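Long-range contact in pectate lyase II (Xanthomonas campestris pv. campestris, PDB 2QY1), which probably cleaves pectate by lyase chemistry, as a secreted polysaccharide lyase family 1 enzyme of pectin degradation: residues H217-Y222 with Y304-T309. The protein carries 2 engineered substitutions. Sequence-based numbering, arbitrary orientation.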
# COMPACT_ATOMS: atom_id res chain seq x y z
N HIS A 217 10.35 1.79 6.73
CA HIS A 217 10.19 1.30 8.09
C HIS A 217 8.90 0.48 8.10
O HIS A 217 7.81 1.02 7.92
CB HIS A 217 10.14 2.47 9.07
CG HIS A 217 10.11 2.06 10.51
ND1 HIS A 217 9.58 2.87 11.49
CD2 HIS A 217 10.53 0.93 11.13
CE1 HIS A 217 9.69 2.26 12.66
NE2 HIS A 217 10.26 1.08 12.47
N ILE A 218 9.05 -0.83 8.27
CA ILE A 218 7.94 -1.77 8.22
C ILE A 218 7.78 -2.39 9.61
O ILE A 218 8.56 -3.27 9.99
CB ILE A 218 8.20 -2.86 7.13
CG1 ILE A 218 8.37 -2.20 5.75
CG2 ILE A 218 7.08 -3.91 7.10
CD1 ILE A 218 9.10 -3.06 4.72
N TYR A 219 6.79 -1.92 10.37
CA TYR A 219 6.63 -2.36 11.76
C TYR A 219 5.18 -2.62 12.16
O TYR A 219 4.27 -2.00 11.63
CB TYR A 219 7.31 -1.38 12.74
CG TYR A 219 6.55 -0.09 13.05
CD1 TYR A 219 5.65 -0.02 14.12
CD2 TYR A 219 6.76 1.06 12.29
CE1 TYR A 219 4.96 1.16 14.40
CE2 TYR A 219 6.08 2.24 12.57
CZ TYR A 219 5.18 2.29 13.63
OH TYR A 219 4.51 3.46 13.90
N ASN A 220 4.99 -3.55 13.10
CA ASN A 220 3.66 -3.88 13.65
C ASN A 220 2.62 -4.32 12.61
O ASN A 220 1.42 -4.13 12.82
CB ASN A 220 3.11 -2.72 14.49
CG ASN A 220 3.83 -2.55 15.82
OD1 ASN A 220 4.55 -3.44 16.28
ND2 ASN A 220 3.63 -1.40 16.44
N ASN A 221 3.09 -4.89 11.51
CA ASN A 221 2.20 -5.46 10.50
C ASN A 221 1.96 -6.95 10.76
O ASN A 221 2.83 -7.64 11.28
CB ASN A 221 2.76 -5.27 9.09
CG ASN A 221 3.04 -3.82 8.76
OD1 ASN A 221 2.12 -3.04 8.52
ND2 ASN A 221 4.31 -3.45 8.74
N TYR A 222 0.77 -7.42 10.40
CA TYR A 222 0.41 -8.82 10.56
C TYR A 222 0.32 -9.49 9.20
O TYR A 222 -0.43 -9.04 8.32
CB TYR A 222 -0.90 -8.96 11.36
CG TYR A 222 -1.51 -10.35 11.37
CD1 TYR A 222 -0.79 -11.44 11.86
CD2 TYR A 222 -2.81 -10.57 10.91
CE1 TYR A 222 -1.35 -12.72 11.88
CE2 TYR A 222 -3.38 -11.84 10.93
CZ TYR A 222 -2.64 -12.91 11.41
OH TYR A 222 -3.20 -14.17 11.43
N TYR A 304 11.42 10.61 13.32
CA TYR A 304 10.08 10.66 13.90
C TYR A 304 9.92 9.75 15.12
O TYR A 304 10.70 8.82 15.32
CB TYR A 304 9.00 10.36 12.85
CG TYR A 304 9.09 9.01 12.18
CD1 TYR A 304 9.53 8.90 10.86
CD2 TYR A 304 8.72 7.84 12.84
CE1 TYR A 304 9.61 7.67 10.22
CE2 TYR A 304 8.79 6.60 12.22
CZ TYR A 304 9.24 6.52 10.90
OH TYR A 304 9.30 5.30 10.28
N ILE A 305 8.88 10.04 15.91
CA ILE A 305 8.56 9.28 17.11
C ILE A 305 7.45 8.27 16.80
O ILE A 305 6.49 8.59 16.09
CB ILE A 305 8.10 10.22 18.25
CG1 ILE A 305 9.14 11.34 18.50
CG2 ILE A 305 7.78 9.44 19.53
CD1 ILE A 305 10.52 10.87 18.96
N TYR A 306 7.58 7.05 17.33
CA TYR A 306 6.57 6.01 17.13
C TYR A 306 6.43 5.08 18.33
O TYR A 306 7.41 4.81 19.03
CB TYR A 306 6.85 5.21 15.85
CG TYR A 306 8.15 4.43 15.84
CD1 TYR A 306 9.38 5.06 15.63
CD2 TYR A 306 8.15 3.04 16.03
CE1 TYR A 306 10.57 4.33 15.62
CE2 TYR A 306 9.33 2.31 16.02
CZ TYR A 306 10.54 2.96 15.82
OH TYR A 306 11.71 2.23 15.81
N THR A 307 5.21 4.60 18.57
CA THR A 307 4.93 3.66 19.65
C THR A 307 4.75 2.26 19.10
O THR A 307 3.86 2.01 18.28
CB THR A 307 3.66 4.07 20.45
OG1 THR A 307 3.86 5.37 21.03
CG2 THR A 307 3.37 3.08 21.57
N VAL A 308 5.61 1.34 19.54
CA VAL A 308 5.54 -0.04 19.07
C VAL A 308 4.58 -0.88 19.92
O VAL A 308 4.65 -0.87 21.15
CB VAL A 308 6.95 -0.72 19.03
CG1 VAL A 308 7.78 -0.15 17.89
CG2 VAL A 308 7.68 -0.58 20.35
N THR A 309 3.67 -1.57 19.23
CA THR A 309 2.87 -2.61 19.85
C THR A 309 3.80 -3.80 20.06
O THR A 309 4.53 -4.17 19.14
CB THR A 309 1.71 -3.04 18.91
OG1 THR A 309 0.93 -1.89 18.55
CG2 THR A 309 0.79 -4.07 19.58
O HOH W 1 2.66 3.43 16.01
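H217 carries this contact between the strand 215-226 and an extended segment of the C-terminal region, 304-309, that precedes helix 314-321 and runs alongside the strand at 24°. Its CG stands anti to the backbone N (chi1 -174°), which sends the imidazole out toward the tyrosines. CB already meets the hydroxyl of Y304, and CG lies close to it as well. At ND1 that contact becomes a hydrogen bond to Y304 OH of 2.7 Å, moderately bent, with the oxygen at the ring edge near its plane; either atom could supply the proton. Further out, CE1 presses on one face of the Y306 ring, 3.3 Å from CZ, so that the pair is edge-to-face with centroids 4.6 Å apart. NE2 at the tip is bonded to E242, whose OE2 also hydrogen-bonds the hydroxyl of Y306; bonds at both ring nitrogens fix the rotation of the imidazole, and the nearby carboxylate could favour its protonated form.

Y219 and Y306 point opposite ways as they pass, Y306 CD2 lying over the rim of one face of the Y219 ring, 3.9 Å from Y219 CZ, with the planes at 44°. Beyond the rings, a water bridges the two segments, its O 2.8 Å from Y219 OH and donating to T307 O at 2.9 Å. V308 brings CG1 near Y219 CD1, and the N220 side chain lies beside the T309 backbone, while T309 OG1 bonds to H198. H217, Y219, Y304 and Y306 thus form an aromatic cluster through which segment 304-309 packs along the outside of the parallel beta-helix characteristic of pectate lyases.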